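PPR (Rhodospirillum centenum, PDB 1MZU) probably senses light through a 4'-hydroxycinnamic acid chromophore bound in its N-terminal photoactive yellow protein (PAS) domain and signals as a sensor histidine kinase. Local coordinates at residues F84-D98 / V110-Y123. Residues are numbered along the deposited sequence; the frame is centred on the assembly and turned at random.
Sequences FMDGVTSGTLDARFD and VQIRMQNAGVPDRY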
loop_
_atom_site.group_PDB
_atom_site.type_symbol
_atom_site.label_atom_id
_atom_site.label_comp_id
_atom_site.label_asym_id
_atom_site.label_seq_id
_atom_site.Cartn_x
_atom_site.Cartn_y
_atom_site.Cartn_z
ATOM N N PHE A 84 -0.295 7.117 -7.900
ATOM C CA PHE A 84 0.961 7.012 -7.148
ATOM C C PHE A 84 2.108 7.691 -7.910
ATOM O O PHE A 84 2.834 8.497 -7.327
ATOM C CB PHE A 84 1.319 5.535 -6.844
ATOM C CG PHE A 84 2.663 5.356 -6.156
ATOM C CD1 PHE A 84 2.798 5.631 -4.784
ATOM C CD2 PHE A 84 3.803 4.938 -6.882
ATOM C CE1 PHE A 84 4.043 5.500 -4.135
ATOM C CE2 PHE A 84 5.066 4.799 -6.240
ATOM C CZ PHE A 84 5.180 5.086 -4.862
ATOM N N MET A 85 2.250 7.362 -9.198
ATOM C CA MET A 85 3.297 7.910 -10.078
ATOM C C MET A 85 3.243 9.433 -10.181
ATOM O O MET A 85 4.284 10.090 -10.152
ATOM C CB MET A 85 3.221 7.280 -11.478
ATOM C CG MET A 85 4.358 7.700 -12.466
ATOM S SD MET A 85 4.061 9.277 -13.385
ATOM C CE MET A 85 5.661 9.582 -14.178
ATOM N N ASP A 86 2.027 9.973 -10.284
ATOM C CA ASP A 86 1.790 11.414 -10.366
ATOM C C ASP A 86 2.116 12.121 -9.064
ATOM O O ASP A 86 2.620 13.236 -9.080
ATOM C CB ASP A 86 0.338 11.712 -10.760
ATOM C CG ASP A 86 0.075 11.464 -12.224
ATOM O OD1 ASP A 86 0.984 11.695 -13.043
ATOM O OD2 ASP A 86 -1.045 11.042 -12.556
ATOM N N GLY A 87 1.859 11.437 -7.948
ATOM C CA GLY A 87 2.141 11.974 -6.624
ATOM C C GLY A 87 3.629 12.091 -6.333
ATOM O O GLY A 87 4.065 13.090 -5.762
ATOM N N VAL A 88 4.404 11.103 -6.796
ATOM C CA VAL A 88 5.862 11.061 -6.618
ATOM C C VAL A 88 6.539 12.126 -7.480
ATOM O O VAL A 88 7.374 12.887 -6.988
ATOM C CB VAL A 88 6.441 9.652 -6.978
ATOM C CG1 VAL A 88 7.957 9.602 -6.797
ATOM C CG2 VAL A 88 5.817 8.595 -6.107
ATOM N N THR A 89 6.127 12.192 -8.744
ATOM C CA THR A 89 6.658 13.128 -9.739
ATOM C C THR A 89 6.348 14.609 -9.442
ATOM O O THR A 89 7.044 15.498 -9.933
ATOM C CB THR A 89 6.184 12.723 -11.161
ATOM O OG1 THR A 89 6.414 11.321 -11.333
ATOM C CG2 THR A 89 6.968 13.450 -12.251
ATOM N N SER A 90 5.324 14.863 -8.626
ATOM C CA SER A 90 4.959 16.228 -8.241
ATOM C C SER A 90 5.429 16.554 -6.824
ATOM O O SER A 90 5.192 17.664 -6.320
ATOM C CB SER A 90 3.447 16.446 -8.353
ATOM O OG SER A 90 2.739 15.714 -7.365
ATOM N N GLY A 91 6.057 15.565 -6.181
ATOM C CA GLY A 91 6.576 15.717 -4.831
ATOM C C GLY A 91 5.582 15.524 -3.701
ATOM O O GLY A 91 5.981 15.211 -2.583
ATOM N N THR A 92 4.294 15.715 -3.989
ATOM C CA THR A 92 3.235 15.571 -2.989
ATOM C C THR A 92 2.231 14.483 -3.374
ATOM O O THR A 92 1.492 14.617 -4.352
ATOM C CB THR A 92 2.464 16.910 -2.779
ATOM O OG1 THR A 92 3.392 17.961 -2.502
ATOM C CG2 THR A 92 1.473 16.825 -1.608
ATOM N N LEU A 93 2.216 13.410 -2.588
ATOM C CA LEU A 93 1.275 12.312 -2.786
ATOM C C LEU A 93 0.154 12.513 -1.763
ATOM O O LEU A 93 0.408 12.610 -0.560
ATOM C CB LEU A 93 1.952 10.938 -2.592
ATOM C CG LEU A 93 1.067 9.685 -2.672
ATOM C CD1 LEU A 93 0.393 9.566 -4.026
ATOM C CD2 LEU A 93 1.869 8.443 -2.362
ATOM N N ASP A 94 -1.071 12.637 -2.260
ATOM C CA ASP A 94 -2.238 12.825 -1.414
ATOM C C ASP A 94 -3.474 12.399 -2.181
ATOM O O ASP A 94 -4.005 13.160 -3.005
ATOM C CB ASP A 94 -2.367 14.274 -0.954
ATOM C CG ASP A 94 -3.149 14.384 0.319
ATOM O OD1 ASP A 94 -4.396 14.441 0.255
ATOM O OD2 ASP A 94 -2.511 14.349 1.392
ATOM N N ALA A 95 -3.946 11.193 -1.879
ATOM C CA ALA A 95 -5.100 10.638 -2.566
ATOM C C ALA A 95 -5.967 9.822 -1.631
ATOM O O ALA A 95 -5.469 9.184 -0.699
ATOM C CB ALA A 95 -4.648 9.783 -3.742
ATOM N N ARG A 96 -7.268 9.834 -1.916
ATOM C CA ARG A 96 -8.279 9.104 -1.159
ATOM C C ARG A 96 -9.281 8.641 -2.209
ATOM O O ARG A 96 -9.801 9.463 -2.982
ATOM C CB ARG A 96 -8.941 10.033 -0.132
ATOM C CG ARG A 96 -9.962 9.362 0.807
ATOM C CD ARG A 96 -10.378 10.268 1.976
ATOM N NE ARG A 96 -10.881 11.579 1.549
ATOM C CZ ARG A 96 -10.381 12.751 1.946
ATOM N NH1 ARG A 96 -9.358 12.799 2.790
ATOM N NH2 ARG A 96 -10.872 13.883 1.455
ATOM N N PHE A 97 -9.496 7.323 -2.284
ATOM C CA PHE A 97 -10.425 6.737 -3.264
ATOM C C PHE A 97 -10.894 5.345 -2.864
ATOM O O PHE A 97 -10.218 4.658 -2.103
ATOM C CB PHE A 97 -9.794 6.687 -4.680
ATOM C CG PHE A 97 -8.469 5.946 -4.749
ATOM C CD1 PHE A 97 -7.268 6.591 -4.385
ATOM C CD2 PHE A 97 -8.412 4.611 -5.198
ATOM C CE1 PHE A 97 -6.022 5.922 -4.468
ATOM C CE2 PHE A 97 -7.176 3.927 -5.287
ATOM C CZ PHE A 97 -5.978 4.586 -4.923
ATOM N N ASP A 98 -12.043 4.937 -3.406
ATOM C CA ASP A 98 -12.606 3.612 -3.147
ATOM C C ASP A 98 -12.009 2.625 -4.153
ATOM O O ASP A 98 -11.720 2.993 -5.295
ATOM C CB ASP A 98 -14.142 3.630 -3.237
ATOM C CG ASP A 98 -14.800 4.392 -2.076
ATOM O OD1 ASP A 98 -14.116 4.689 -1.068
ATOM O OD2 ASP A 98 -16.009 4.707 -2.169
ATOM N N VAL A 110 -12.482 -1.916 -0.432
ATOM C CA VAL A 110 -11.656 -1.105 0.485
ATOM C C VAL A 110 -11.641 0.385 0.123
ATOM O O VAL A 110 -12.016 0.766 -0.976
ATOM C CB VAL A 110 -10.156 -1.572 0.515
ATOM C CG1 VAL A 110 -10.005 -2.908 1.195
ATOM C CG2 VAL A 110 -9.564 -1.651 -0.901
ATOM N N GLN A 111 -11.228 1.214 1.080
ATOM C CA GLN A 111 -11.071 2.660 0.895
ATOM C C GLN A 111 -9.551 2.815 1.044
ATOM O O GLN A 111 -8.953 2.256 1.968
ATOM C CB GLN A 111 -11.772 3.478 1.989
ATOM C CG GLN A 111 -13.102 2.940 2.547
ATOM C CD GLN A 111 -14.304 3.167 1.652
ATOM O OE1 GLN A 111 -14.847 2.221 1.064
ATOM N NE2 GLN A 111 -14.759 4.421 1.574
ATOM N N ILE A 112 -8.924 3.526 0.111
ATOM C CA ILE A 112 -7.468 3.705 0.119
ATOM C C ILE A 112 -7.121 5.157 0.418
ATOM O O ILE A 112 -7.779 6.064 -0.072
ATOM C CB ILE A 112 -6.848 3.299 -1.275
ATOM C CG1 ILE A 112 -7.191 1.847 -1.641
ATOM C CG2 ILE A 112 -5.334 3.555 -1.328
ATOM C CD1 ILE A 112 -6.627 0.773 -0.726
ATOM N N ARG A 113 -6.072 5.351 1.210
ATOM C CA ARG A 113 -5.552 6.669 1.565
ATOM C C ARG A 113 -4.050 6.599 1.310
ATOM O O ARG A 113 -3.351 5.800 1.935
ATOM C CB ARG A 113 -5.847 7.010 3.039
ATOM C CG ARG A 113 -5.214 8.321 3.571
ATOM C CD ARG A 113 -5.775 9.586 2.911
ATOM N NE ARG A 113 -4.970 10.764 3.248
ATOM C CZ ARG A 113 -5.350 12.031 3.080
ATOM N NH1 ARG A 113 -6.539 12.326 2.568
ATOM N NH2 ARG A 113 -4.541 13.012 3.453
ATOM N N MET A 114 -3.576 7.418 0.375
ATOM C CA MET A 114 -2.153 7.480 0.001
ATOM C C MET A 114 -1.553 8.819 0.404
ATOM O O MET A 114 -2.175 9.856 0.179
ATOM C CB MET A 114 -1.986 7.336 -1.515
ATOM C CG MET A 114 -2.270 5.975 -2.088
ATOM S SD MET A 114 -1.725 5.865 -3.794
ATOM C CE MET A 114 -0.586 4.638 -3.620
ATOM N N GLN A 115 -0.349 8.793 0.977
ATOM C CA GLN A 115 0.361 10.007 1.414
ATOM C C GLN A 115 1.863 9.824 1.640
ATOM O O GLN A 115 2.350 8.696 1.700
ATOM C CB GLN A 115 -0.289 10.643 2.663
ATOM C CG GLN A 115 -0.459 9.727 3.876
ATOM C CD GLN A 115 -1.073 10.463 5.052
ATOM O OE1 GLN A 115 -2.294 10.471 5.231
ATOM N NE2 GLN A 115 -0.226 11.088 5.861
ATOM N N ASN A 116 2.581 10.951 1.764
ATOM C CA ASN A 116 4.038 10.996 2.015
ATOM C C ASN A 116 4.406 10.609 3.446
ATOM O O ASN A 116 3.570 10.674 4.351
ATOM C CB ASN A 116 4.579 12.417 1.797
ATOM C CG ASN A 116 4.672 12.799 0.342
ATOM O OD1 ASN A 116 3.725 12.633 -0.409
ATOM N ND2 ASN A 116 5.802 13.353 -0.052
ATOM N N ALA A 117 5.685 10.277 3.642
ATOM C CA ALA A 117 6.234 9.904 4.949
ATOM C C ALA A 117 7.193 10.981 5.443
ATOM O O ALA A 117 7.525 11.912 4.697
ATOM C CB ALA A 117 6.961 8.570 4.856
ATOM N N GLY A 118 7.652 10.820 6.687
ATOM C CA GLY A 118 8.589 11.748 7.309
ATOM C C GLY A 118 10.001 11.572 6.802
ATOM O O GLY A 118 10.833 12.478 6.899
ATOM N N VAL A 119 10.262 10.378 6.276
ATOM C CA VAL A 119 11.555 10.008 5.703
ATOM C C VAL A 119 11.436 10.272 4.191
ATOM O O VAL A 119 10.382 9.995 3.600
ATOM C CB VAL A 119 11.856 8.491 5.947
ATOM C CG1 VAL A 119 13.283 8.132 5.513
ATOM C CG2 VAL A 119 11.632 8.123 7.411
ATOM N N PRO A 120 12.467 10.893 3.565
ATOM C CA PRO A 120 12.397 11.156 2.120
ATOM C C PRO A 120 12.388 9.862 1.297
ATOM O O PRO A 120 12.891 8.825 1.758
ATOM C CB PRO A 120 13.661 11.975 1.867
ATOM C CG PRO A 120 13.807 12.735 3.133
ATOM C CD PRO A 120 13.583 11.658 4.158
ATOM N N ASP A 121 11.747 9.923 0.122
ATOM C CA ASP A 121 11.608 8.801 -0.824
ATOM C C ASP A 121 10.669 7.698 -0.302
ATOM O O ASP A 121 10.459 6.703 -0.972
ATOM C CB ASP A 121 12.998 8.221 -1.222
ATOM C CG ASP A 121 12.923 7.114 -2.295
ATOM O OD1 ASP A 121 13.612 6.081 -2.140
ATOM O OD2 ASP A 121 12.174 7.272 -3.288
ATOM N N ARG A 122 10.081 7.889 0.878
ATOM C CA ARG A 122 9.167 6.897 1.454
ATOM C C ARG A 122 7.718 7.370 1.402
ATOM O O ARG A 122 7.446 8.556 1.570
ATOM C CB ARG A 122 9.585 6.507 2.881
ATOM C CG ARG A 122 10.963 5.840 2.980
ATOM C CD ARG A 122 11.120 4.639 2.031
ATOM N NE ARG A 122 12.512 4.421 1.629
ATOM C CZ ARG A 122 13.419 3.774 2.358
ATOM N NH1 ARG A 122 13.098 3.269 3.546
ATOM N NH2 ARG A 122 14.649 3.618 1.895
ATOM N N TYR A 123 6.802 6.450 1.087
ATOM C CA TYR A 123 5.375 6.759 0.955
ATOM C C TYR A 123 4.502 5.712 1.632
ATOM O O TYR A 123 4.853 4.534 1.682
ATOM C CB TYR A 123 4.982 6.849 -0.532
ATOM C CG TYR A 123 5.819 7.808 -1.347
ATOM C CD1 TYR A 123 6.975 7.358 -2.033
ATOM C CD2 TYR A 123 5.520 9.187 -1.375
ATOM C CE1 TYR A 123 7.827 8.268 -2.719
ATOM C CE2 TYR A 123 6.369 10.111 -2.066
ATOM C CZ TYR A 123 7.516 9.641 -2.728
ATOM O OH TYR A 123 8.355 10.520 -3.377
#
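Asn-116 ties the loop leaving helix 78-89 to strand 107-116 with both ends of its side-chain amide. Its OD1 accepts from Leu-93 N at 2.8 Å, with an N-H...O angle of 157°. Its ND2 donates to Gly-91 O at 3.1 Å. Two grips fix the rotation of the amide, and the second tethers Gly-91, the residue with positive phi at which the chain leaves the helix. Beyond Leu-93 the backbones take over as an antiparallel pair, the hairpin of strands 94-102 and 107-116 at one edge of the PAS sheet. Ala-95 and Met-114 exchange two N-H...O=C bonds, as do Phe-97 and Ile-112; of these, Ile-112 N to Phe-97 O is 2.8 Å long and close to linear at 171°. The backbone N and O of all four residues are thereby satisfied.

On the sheet face bearing Asp-94 and Arg-113, these two pair electrostatically. Asp-94 OD2 lies 3.2 Å from Arg-113 NH2 but well out of the guanidinium plane, so this salt bridge rests on charge, not on a directed N-H. Arg-96 NH1 and Arg-113 NH1 also approach, but both are donors and cannot bond to each other. Arg-113 NE makes a weak bond to Gln-115 OE1.

The other face is apolar. Ile-112 CB sits over the Phe-97 ring, 4.1 Å from its centroid, while Phe-80 of helix 78-89 meets that ring edge-to-face. The Ile-112 side chain lies about 7 Å from the bound 4'-hydroxycinnamic acid. Met-114 CE reaches Phe-84 CD1 at 3.7 Å. With CG anti to the backbone N (chi1 176°), the Phe-84 ring is carried toward Tyr-123 and turns its edge to that face, an offset edge-to-face pair with centroids 5.6 Å apart; Val-88 CG2 also lies over a face of Tyr-123. Directed bonds thus fix the strand register and loop path, whereas within these segments the helix meets the sheet through nonpolar contacts.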